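Pyridoxine 4-oxidase (Mesorhizobium loti, PDB 4HA6) is an FAD-dependent oxidase of the GMC oxidoreductase family that catalyses the oxidation of pyridoxine at its 4-position. Local coordinates at residues L254-R262 with V371-L382; D281-L289 with R452-V460. One frame throughout, in Å; residues are numbered along the deposited sequence. Where two conformers were deposited one is given.

Contact 1: residues L254-R262 with V371-L382; sequences LESPALLMR and VRISGPELGDRL. With FAD (flavin-adenine dinucleotide), chain B.
Glu255 OE2, resting against Leu382 CD1 at 4.1 Å, is hydrogen-bonded both to the hydroxyl of Tyr60 and to a glycerol probably left from crystallisation. Closer to the backbone, Glu255 CB meets adenine N7A of FAD at 3.2 Å, so this side chain lies between the cofactor and the loop. Two turns further along the helix, on the same side, stands Arg262. Its chain bends at chi3 (-42°), its CD passes Pro376 O at 3.3 Å, and the guanidinium is turned flat beneath Leu378, whose CD2 sits over its centre, 3.7 Å from CZ. Ala258 O and Leu259 CA lie toward the rim of the opposite face. Glu255 OE1 approaches the guanidinium edge in plane, a long salt bridge at 4.0 Å from NH1, while NE is hydrogen-bonded to Arg219 O and NH2 lies 3.7 Å from FAD N6A. With an alanine here, Arg219 O would probably lose this donor and a gap would be likely to open between Leu378 and the adenine. The rest of the contact is mainly apolar: Ala258 CB packs on Leu382 CD2 at 3.6 Å, and Met261 and Ile373 run antiparallel, Met261 CB against Ile373 CD1. A bend at chi3 (-90°) lays the methyl Met261 CE against the carbonyl oxygen Val371 O. No hydrogen bond joins the two segments. Cohesion therefore rests on shape and apolar packing, while the polar groups of Glu255 and Arg262 lie beside the adenine and bond to other partners.

Contact 2: residues D281-L289 with R452-V460; sequences DMPDIGRNL and RMGKDPDAV
Asp284 OD2 takes two hydrogen bonds from Arg452, from NH2 at 2.8 Å and from NE at 3.0 Å, a side-on salt bridge to a single oxygen. The oxygen lies close to the guanidinium plane, but the carboxylate is turned 66° from it, and the NE bond is rather bent (137°). Asp456 takes the other end of the guanidinium far more squarely: NH1 reaches Asp456 OD1 at 3.0 Å and NH2 reaches Asp456 OD2 at 2.7 Å, each on a syn lone pair. NH2 thus serves both carboxylates, whose charges the arginine probably offsets. Backbone groups are joined through water. Arg452 N donates to one molecule; Asp284 O and Arg287 O are within its reach as acceptors, though further acceptors nearby leave open which receive its protons. A second water accepts from Asp284 N at 2.9 Å and donates to Asp458 O at 2.7 Å. Beside this polar seam Val460 CG2 packs on Ile285 CG1 at 3.7 Å, and Met282 CE reaches Val460 O. The rest of Ile285 lies against Pro257, Leu260 and Met261 of helix 252-262, and with Met282 it touches strand 265-266, so 281-289 lies between 452-460 on one side and that helix and strand on the other.

How the contacts relate
Helix 252-262 follows strand 246-249 of the parallel sheet and supplies the first half of contact 1; the loop 281-289 comes next and opens contact 2. The chain then builds strands 293-302, 314-320, 333-338 and 355-362 of the antiparallel sheet before 371-382 returns to the helix, closing a loop of 108 intervening residues. Contact 2 closes later, when 452-460 meets 281-289 ahead of strand 473-475, an edge strand of the parallel sheet. The two closures cross. They also touch: Val371 N probably bonds to Gly286 O at 2.8 Å, and Val371 CG2 packs against Leu289 CD2 at 3.9 Å, so 281-289 bridges the two contacts, touching the helix and strand 370-372 as well as 452-460.

Contact 1: residues L254-R262 with V371-L382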
loop_
_atom_site.group_PDB
_atom_site.type_symbol
_atom_site.label_atom_id
_atom_site.label_comp_id
_atom_site.label_asym_id
_atom_site.label_seq_id
_atom_site.Cartn_x
_atom_site.Cartn_y
_atom_site.Cartn_z
ATOM N N LEU A 254 -0.853 8.355 6.340
ATOM C CA LEU A 254 -1.247 8.881 7.639
ATOM C C LEU A 254 -0.431 10.091 8.006
ATOM O O LEU A 254 -0.955 11.128 8.456
ATOM C CB LEU A 254 -1.053 7.794 8.696
ATOM C CG LEU A 254 -2.042 6.652 8.510
ATOM C CD1 LEU A 254 -1.509 5.388 9.128
ATOM C CD2 LEU A 254 -3.363 7.028 9.127
ATOM N N GLU A 255 0.872 9.978 7.799
ATOM C CA GLU A 255 1.760 11.007 8.317
ATOM C C GLU A 255 1.854 12.251 7.441
ATOM O O GLU A 255 2.150 13.346 7.932
ATOM C CB GLU A 255 3.135 10.403 8.631
ATOM C CG GLU A 255 3.098 9.432 9.814
ATOM C CD GLU A 255 2.706 10.105 11.139
ATOM O OE1 GLU A 255 2.781 11.354 11.251
ATOM O OE2 GLU A 255 2.329 9.380 12.084
ATOM N N SER A 256 1.602 12.114 6.143
ATOM C CA SER A 256 1.557 13.328 5.334
ATOM C C SER A 256 0.391 14.260 5.738
ATOM O O SER A 256 0.636 15.443 6.019
ATOM C CB SER A 256 1.599 13.030 3.837
ATOM O OG SER A 256 2.893 12.601 3.461
ATOM N N PRO A 257 -0.860 13.737 5.802
ATOM C CA PRO A 257 -1.918 14.650 6.257
ATOM C C PRO A 257 -1.677 15.156 7.685
ATOM O O PRO A 257 -1.990 16.321 7.980
ATOM C CB PRO A 257 -3.190 13.790 6.194
ATOM C CG PRO A 257 -2.729 12.371 6.200
ATOM C CD PRO A 257 -1.389 12.395 5.487
ATOM N N ALA A 258 -1.135 14.312 8.563
ATOM C CA ALA A 258 -0.886 14.748 9.937
ATOM C C ALA A 258 0.085 15.928 9.978
ATOM O O ALA A 258 -0.107 16.875 10.744
ATOM C CB ALA A 258 -0.363 13.598 10.790
ATOM N N LEU A 259 1.142 15.862 9.171
ATOM C CA LEU A 259 2.117 16.948 9.145
ATOM C C LEU A 259 1.445 18.220 8.678
ATOM O O LEU A 259 1.687 19.297 9.236
ATOM C CB LEU A 259 3.293 16.615 8.224
ATOM C CG LEU A 259 4.307 17.747 8.025
ATOM C CD1 LEU A 259 4.799 18.320 9.375
ATOM C CD2 LEU A 259 5.474 17.273 7.170
ATOM N N LEU A 260 0.608 18.108 7.649
ATOM C CA LEU A 260 -0.089 19.288 7.131
ATOM C C LEU A 260 -1.008 19.896 8.203
ATOM O O LEU A 260 -1.017 21.131 8.399
ATOM C CB LEU A 260 -0.843 18.965 5.836
ATOM C CG LEU A 260 0.050 18.572 4.645
ATOM C CD1 LEU A 260 -0.773 18.029 3.496
ATOM C CD2 LEU A 260 0.911 19.752 4.171
ATOM N N MET A 261 -1.736 19.045 8.929
ATOM C CA MET A 261 -2.634 19.549 9.971
ATOM C C MET A 261 -1.875 20.195 11.146
ATOM O O MET A 261 -2.235 21.291 11.599
ATOM C CB MET A 261 -3.608 18.457 10.433
ATOM C CG MET A 261 -4.556 17.972 9.330
ATOM S SD MET A 261 -5.778 16.750 9.920
ATOM C CE MET A 261 -4.914 15.181 9.658
ATOM N N ARG A 262 -0.815 19.534 11.617
ATOM C CA ARG A 262 0.075 20.117 12.637
ATOM C C ARG A 262 0.608 21.494 12.215
ATOM O O ARG A 262 0.910 22.326 13.069
ATOM C CB ARG A 262 1.259 19.178 12.962
ATOM C CG ARG A 262 0.920 18.021 13.910
ATOM C CD ARG A 262 2.175 17.312 14.450
ATOM N NE ARG A 262 3.199 17.094 13.423
ATOM C CZ ARG A 262 3.322 15.980 12.699
ATOM N NH1 ARG A 262 2.488 14.961 12.882
ATOM N NH2 ARG A 262 4.282 15.880 11.786
ATOM N N VAL A 371 -8.709 10.607 8.429
ATOM C CA VAL A 371 -7.696 10.698 9.487
ATOM C C VAL A 371 -7.674 12.148 9.960
ATOM O O VAL A 371 -7.658 13.073 9.136
ATOM C CB VAL A 371 -6.282 10.356 8.974
ATOM C CG1 VAL A 371 -5.324 10.174 10.151
ATOM C CG2 VAL A 371 -6.302 9.103 8.128
ATOM N N ARG A 372 -7.686 12.339 11.280
ATOM C CA ARG A 372 -7.663 13.666 11.912
ATOM C C ARG A 372 -6.585 13.674 12.987
ATOM O O ARG A 372 -6.431 12.679 13.692
ATOM C CB ARG A 372 -8.984 13.940 12.638
ATOM C CG ARG A 372 -10.162 14.289 11.767
ATOM C CD ARG A 372 -11.426 14.460 12.637
ATOM N NE ARG A 372 -12.121 13.196 12.886
ATOM C CZ ARG A 372 -12.583 12.801 14.071
ATOM N NH1 ARG A 372 -12.418 13.557 15.150
ATOM N NH2 ARG A 372 -13.204 11.637 14.180
ATOM N N ILE A 373 -5.861 14.781 13.140
ATOM C CA ILE A 373 -4.943 14.897 14.281
ATOM C C ILE A 373 -5.786 15.089 15.545
ATOM O O ILE A 373 -6.861 15.726 15.484
ATOM C CB ILE A 373 -3.965 16.089 14.141
ATOM C CG1 ILE A 373 -4.718 17.390 13.846
ATOM C CG2 ILE A 373 -2.912 15.819 13.047
ATOM C CD1 ILE A 373 -3.847 18.653 13.973
ATOM N N SER A 374 -5.325 14.548 16.677
ATOM C CA SER A 374 -6.031 14.749 17.955
ATOM C C SER A 374 -5.475 15.939 18.753
ATOM O O SER A 374 -6.113 16.440 19.691
ATOM C CB SER A 374 -5.992 13.471 18.816
ATOM O OG SER A 374 -4.669 13.174 19.273
ATOM N N GLY A 375 -4.280 16.391 18.394
ATOM C CA GLY A 375 -3.672 17.516 19.090
ATOM C C GLY A 375 -2.501 18.003 18.260
ATOM O O GLY A 375 -2.246 17.453 17.182
ATOM N N PRO A 376 -1.775 19.020 18.754
ATOM C CA PRO A 376 -0.658 19.557 17.965
ATOM C C PRO A 376 0.615 18.702 18.034
ATOM O O PRO A 376 1.509 18.905 17.209
ATOM C CB PRO A 376 -0.380 20.923 18.628
ATOM C CG PRO A 376 -1.421 21.089 19.754
ATOM C CD PRO A 376 -1.963 19.726 20.036
ATOM N N GLU A 377 0.721 17.775 18.989
ATOM C CA GLU A 377 2.045 17.195 19.283
ATOM C C GLU A 377 2.367 15.925 18.500
ATOM O O GLU A 377 1.462 15.193 18.084
ATOM C CB GLU A 377 2.199 16.936 20.782
ATOM C CG GLU A 377 1.775 18.121 21.653
ATOM C CD GLU A 377 2.617 19.363 21.406
ATOM O OE1 GLU A 377 3.709 19.251 20.813
ATOM O OE2 GLU A 377 2.183 20.463 21.807
ATOM N N LEU A 378 3.657 15.661 18.303
ATOM C CA LEU A 378 4.081 14.428 17.643
ATOM C C LEU A 378 3.494 13.219 18.377
ATOM O O LEU A 378 3.130 12.224 17.759
ATOM C CB LEU A 378 5.605 14.331 17.596
ATOM C CG LEU A 378 6.299 15.299 16.645
ATOM C CD1 LEU A 378 7.810 15.265 16.832
ATOM C CD2 LEU A 378 5.922 14.992 15.191
ATOM N N GLY A 379 3.361 13.327 19.694
ATOM C CA GLY A 379 2.920 12.193 20.496
ATOM C C GLY A 379 1.417 12.013 20.608
ATOM O O GLY A 379 0.965 11.019 21.189
ATOM N N ASP A 380 0.642 12.966 20.082
ATOM C CA ASP A 380 -0.822 12.872 20.116
ATOM C C ASP A 380 -1.287 11.905 19.034
ATOM O O ASP A 380 -1.037 12.132 17.840
ATOM C CB ASP A 380 -1.457 14.242 19.853
ATOM C CG ASP A 380 -1.143 15.245 20.934
ATOM O OD1 ASP A 380 -1.108 16.466 20.638
ATOM O OD2 ASP A 380 -0.922 14.805 22.078
ATOM N N ARG A 381 -1.972 10.838 19.429
ATOM C CA ARG A 381 -2.300 9.786 18.469
ATOM C C ARG A 381 -3.308 10.250 17.420
ATOM O O ARG A 381 -4.149 11.120 17.684
ATOM C CB ARG A 381 -2.791 8.525 19.182
ATOM C CG ARG A 381 -3.994 8.748 20.047
ATOM C CD ARG A 381 -5.203 8.041 19.478
ATOM N NE ARG A 381 -6.439 8.484 20.121
ATOM C CZ ARG A 381 -7.642 8.012 19.814
ATOM N NH1 ARG A 381 -7.767 7.075 18.880
ATOM N NH2 ARG A 381 -8.721 8.475 20.440
ATOM N N LEU A 382 -3.195 9.693 16.218
ATOM C CA LEU A 382 -4.116 10.037 15.149
ATOM C C LEU A 382 -5.464 9.387 15.387
ATOM O O LEU A 382 -5.544 8.293 15.957
ATOM C CB LEU A 382 -3.566 9.613 13.784
ATOM C CG LEU A 382 -2.322 10.337 13.271
ATOM C CD1 LEU A 382 -1.785 9.681 11.999
ATOM C CD2 LEU A 382 -2.574 11.830 13.039
HETATM P PA FAD B . 5.858 4.678 3.490
HETATM O O1A FAD B . 6.642 3.687 2.642
HETATM O O2A FAD B . 5.074 4.160 4.663
HETATM O O5B FAD B . 6.910 5.799 3.995
HETATM C C5B FAD B . 6.636 6.772 4.998
HETATM C C4B FAD B . 7.991 7.116 5.601
HETATM O O4B FAD B . 8.016 8.445 6.133
HETATM C C3B FAD B . 8.325 6.177 6.752
HETATM O O3B FAD B . 9.690 5.766 6.561
HETATM C C2B FAD B . 8.168 7.030 8.008
HETATM O O2B FAD B . 9.065 6.605 9.051
HETATM C C1B FAD B . 8.486 8.431 7.495
HETATM N N9A FAD B . 7.799 9.544 8.214
HETATM C C8A FAD B . 6.504 9.585 8.596
HETATM N N7A FAD B . 6.225 10.770 9.205
HETATM C C5A FAD B . 7.354 11.517 9.217
HETATM C C6A FAD B . 7.746 12.866 9.702
HETATM N N6A FAD B . 6.838 13.690 10.316
HETATM N N1A FAD B . 9.039 13.255 9.509
HETATM C C2A FAD B . 9.940 12.460 8.895
HETATM N N3A FAD B . 9.637 11.227 8.430
HETATM C C4A FAD B . 8.385 10.703 8.557
HETATM N N1 FAD B . 2.178 -3.160 -0.927
HETATM C C2 FAD B . 2.317 -3.950 -2.008
HETATM O O2 FAD B . 2.169 -3.441 -3.141
HETATM N N3 FAD B . 2.579 -5.267 -1.913
HETATM C C4 FAD B . 2.742 -5.883 -0.729
HETATM O O4 FAD B . 2.974 -7.118 -0.657
HETATM C C4X FAD B . 2.604 -5.079 0.506
HETATM N N5 FAD B . 2.735 -5.619 1.735
HETATM C C5X FAD B . 2.623 -4.854 2.850
HETATM C C6 FAD B . 2.770 -5.421 4.114
HETATM C C7 FAD B . 2.663 -4.634 5.257
HETATM C C7M FAD B . 2.828 -5.264 6.618
HETATM C C8 FAD B . 2.391 -3.175 5.131
HETATM C C8M FAD B . 2.269 -2.330 6.370
HETATM C C9 FAD B . 2.244 -2.596 3.871
HETATM C C9A FAD B . 2.346 -3.394 2.731
HETATM N N10 FAD B . 2.195 -2.823 1.455
HETATM C C10 FAD B . 2.317 -3.643 0.325
HETATM C "C1'" FAD B . 1.909 -1.390 1.317
HETATM C "C2'" FAD B . 3.113 -0.586 0.854
HETATM O "O2'" FAD B . 4.279 -0.970 1.599
HETATM C "C3'" FAD B . 2.782 0.888 1.094
HETATM O "O3'" FAD B . 1.515 1.175 0.479
HETATM C "C4'" FAD B . 3.856 1.801 0.528
HETATM O "O4'" FAD B . 5.112 1.435 1.126
HETATM C "C5'" FAD B . 3.534 3.276 0.791
HETATM O "O5'" FAD B . 4.737 4.027 0.642
HETATM P P FAD B . 4.745 5.587 1.000
HETATM O O1P FAD B . 5.981 6.257 0.415
HETATM O O2P FAD B . 3.379 6.177 0.716
HETATM O O3P FAD B . 4.855 5.558 2.600
#

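Contact 2: residues D281-L289 with R452-V460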
loop_
_atom_site.group_PDB
_atom_site.type_symbol
_atom_site.label_atom_id
_atom_site.label_comp_id
_atom_site.label_asym_id
_atom_site.label_seq_id
_atom_site.Cartn_x
_atom_site.Cartn_y
_atom_site.Cartn_z
ATOM N N ASP A 281 -7.378 26.755 5.235
ATOM C CA ASP A 281 -8.500 25.837 5.430
ATOM C C ASP A 281 -8.659 24.921 4.206
ATOM O O ASP A 281 -9.152 25.341 3.162
ATOM C CB ASP A 281 -9.785 26.621 5.730
ATOM C CG ASP A 281 -10.988 25.716 5.940
ATOM O OD1 ASP A 281 -10.798 24.516 6.230
ATOM O OD2 ASP A 281 -12.134 26.202 5.828
ATOM N N MET A 282 -8.228 23.672 4.334
ATOM C CA MET A 282 -8.385 22.720 3.236
ATOM C C MET A 282 -9.213 21.555 3.768
ATOM O O MET A 282 -8.697 20.677 4.479
ATOM C CB MET A 282 -7.025 22.245 2.715
ATOM C CG MET A 282 -6.093 23.368 2.241
ATOM S SD MET A 282 -4.653 22.763 1.305
ATOM C CE MET A 282 -5.470 22.126 -0.169
ATOM N N PRO A 283 -10.521 21.578 3.477
ATOM C CA PRO A 283 -11.463 20.616 4.067
ATOM C C PRO A 283 -11.157 19.160 3.714
ATOM O O PRO A 283 -11.550 18.287 4.468
ATOM C CB PRO A 283 -12.805 21.036 3.473
ATOM C CG PRO A 283 -12.651 22.543 3.281
ATOM C CD PRO A 283 -11.208 22.727 2.853
ATOM N N ASP A 284 -10.463 18.899 2.614
ATOM C CA ASP A 284 -10.296 17.512 2.174
ATOM C C ASP A 284 -9.020 16.823 2.668
ATOM O O ASP A 284 -8.795 15.646 2.359
ATOM C CB ASP A 284 -10.419 17.409 0.648
ATOM C CG ASP A 284 -11.861 17.281 0.187
ATOM O OD1 ASP A 284 -12.776 17.590 0.987
ATOM O OD2 ASP A 284 -12.075 16.873 -0.975
ATOM N N ILE A 285 -8.192 17.544 3.428
ATOM C CA ILE A 285 -6.997 16.931 4.006
ATOM C C ILE A 285 -7.388 15.922 5.069
ATOM O O ILE A 285 -8.099 16.253 6.031
ATOM C CB ILE A 285 -6.016 17.976 4.595
ATOM C CG1 ILE A 285 -5.267 18.679 3.457
ATOM C CG2 ILE A 285 -4.996 17.290 5.528
ATOM C CD1 ILE A 285 -4.405 19.852 3.895
ATOM N N GLY A 286 -6.947 14.680 4.889
ATOM C CA GLY A 286 -7.319 13.631 5.819
ATOM C C GLY A 286 -8.557 12.852 5.397
ATOM O O GLY A 286 -8.803 11.777 5.940
ATOM N N ARG A 287 -9.332 13.384 4.449
ATOM C CA ARG A 287 -10.550 12.717 3.988
ATOM C C ARG A 287 -10.233 11.797 2.798
ATOM O O ARG A 287 -9.075 11.709 2.378
ATOM C CB ARG A 287 -11.619 13.758 3.628
ATOM C CG ARG A 287 -12.058 14.610 4.829
ATOM C CD ARG A 287 -13.427 15.269 4.605
ATOM N NE ARG A 287 -14.478 14.266 4.443
ATOM C CZ ARG A 287 -15.015 13.570 5.445
ATOM N NH1 ARG A 287 -14.606 13.763 6.697
ATOM N NH2 ARG A 287 -15.960 12.671 5.194
ATOM N N ASN A 288 -11.250 11.105 2.261
ATOM C CA ASN A 288 -11.044 10.178 1.127
ATOM C C ASN A 288 -10.152 8.987 1.516
ATOM O O ASN A 288 -9.594 8.310 0.640
ATOM C CB ASN A 288 -10.470 10.935 -0.110
ATOM C CG ASN A 288 -10.357 10.064 -1.395
ATOM O OD1 ASN A 288 -9.255 9.888 -1.979
ATOM N ND2 ASN A 288 -11.492 9.542 -1.846
ATOM N N LEU A 289 -10.003 8.723 2.819
ATOM C CA LEU A 289 -9.155 7.603 3.263
ATOM C C LEU A 289 -9.713 6.266 2.786
ATOM O O LEU A 289 -10.879 5.940 3.053
ATOM C CB LEU A 289 -9.000 7.562 4.788
ATOM C CG LEU A 289 -8.379 6.255 5.344
ATOM C CD1 LEU A 289 -6.923 6.163 4.959
ATOM C CD2 LEU A 289 -8.524 6.101 6.875
ATOM N N ARG A 452 -5.915 13.802 -1.522
ATOM C CA ARG A 452 -6.288 13.363 -2.878
ATOM C C ARG A 452 -5.916 14.344 -3.986
ATOM O O ARG A 452 -6.102 15.577 -3.876
ATOM C CB ARG A 452 -7.769 12.962 -2.985
ATOM C CG ARG A 452 -8.718 14.126 -2.994
ATOM C CD ARG A 452 -10.188 13.723 -3.167
ATOM N NE ARG A 452 -10.987 14.931 -2.990
ATOM C CZ ARG A 452 -11.236 15.801 -3.966
ATOM N NH1 ARG A 452 -10.779 15.570 -5.189
ATOM N NH2 ARG A 452 -11.954 16.892 -3.723
ATOM N N MET A 453 -5.351 13.782 -5.040
ATOM C CA MET A 453 -5.117 14.512 -6.269
ATOM C C MET A 453 -6.449 14.679 -6.985
ATOM O O MET A 453 -7.229 13.719 -7.079
ATOM C CB MET A 453 -4.141 13.719 -7.140
ATOM C CG MET A 453 -3.992 14.251 -8.546
ATOM S SD MET A 453 -2.818 13.299 -9.541
ATOM C CE MET A 453 -3.613 11.683 -9.570
ATOM N N GLY A 454 -6.730 15.885 -7.481
ATOM C CA GLY A 454 -7.969 16.107 -8.220
ATOM C C GLY A 454 -7.955 17.426 -8.974
ATOM O O GLY A 454 -7.180 18.337 -8.647
ATOM N N LYS A 455 -8.808 17.541 -9.983
ATOM C CA LYS A 455 -8.891 18.782 -10.761
ATOM C C LYS A 455 -9.907 19.779 -10.185
ATOM O O LYS A 455 -9.971 20.935 -10.612
ATOM C CB LYS A 455 -9.258 18.457 -12.205
ATOM C CG LYS A 455 -10.671 17.902 -12.371
ATOM C CD LYS A 455 -10.877 17.445 -13.828
ATOM C CE LYS A 455 -12.309 17.039 -14.093
ATOM N NZ LYS A 455 -12.737 15.937 -13.196
ATOM N N ASP A 456 -10.708 19.324 -9.229
ATOM C CA ASP A 456 -11.745 20.168 -8.628
ATOM C C ASP A 456 -11.122 21.096 -7.578
ATOM O O ASP A 456 -10.030 20.807 -7.068
ATOM C CB ASP A 456 -12.854 19.284 -8.037
ATOM C CG ASP A 456 -12.327 18.299 -7.000
ATOM O OD1 ASP A 456 -11.541 17.406 -7.381
ATOM O OD2 ASP A 456 -12.707 18.407 -5.806
ATOM N N PRO A 457 -11.789 22.232 -7.274
ATOM C CA PRO A 457 -11.152 23.275 -6.452
ATOM C C PRO A 457 -10.736 22.820 -5.062
ATOM O O PRO A 457 -9.729 23.335 -4.561
ATOM C CB PRO A 457 -12.237 24.351 -6.336
ATOM C CG PRO A 457 -13.063 24.185 -7.577
ATOM C CD PRO A 457 -13.089 22.683 -7.815
ATOM N N ASP A 458 -11.469 21.885 -4.454
ATOM C CA ASP A 458 -11.120 21.454 -3.098
ATOM C C ASP A 458 -10.274 20.169 -2.980
ATOM O O ASP A 458 -10.089 19.646 -1.884
ATOM C CB ASP A 458 -12.371 21.380 -2.216
ATOM C CG ASP A 458 -12.767 22.737 -1.662
ATOM O OD1 ASP A 458 -11.868 23.500 -1.245
ATOM O OD2 ASP A 458 -13.972 23.040 -1.656
ATOM N N ALA A 459 -9.752 19.676 -4.105
ATOM C CA ALA A 459 -8.757 18.602 -4.082
ATOM C C ALA A 459 -7.540 19.091 -3.301
ATOM O O ALA A 459 -7.284 20.304 -3.248
ATOM C CB ALA A 459 -8.341 18.234 -5.495
ATOM N N VAL A 460 -6.784 18.175 -2.698
ATOM C CA VAL A 460 -5.601 18.599 -1.936
ATOM C C VAL A 460 -4.413 18.942 -2.820
ATOM O O VAL A 460 -3.749 19.977 -2.600
ATOM C CB VAL A 460 -5.227 17.617 -0.834
ATOM C CG1 VAL A 460 -3.969 18.107 -0.064
ATOM C CG2 VAL A 460 -6.393 17.465 0.118
HETATM O O HOH W 1 -8.181 13.821 0.460
HETATM O O HOH W 2 -9.421 20.676 0.540
#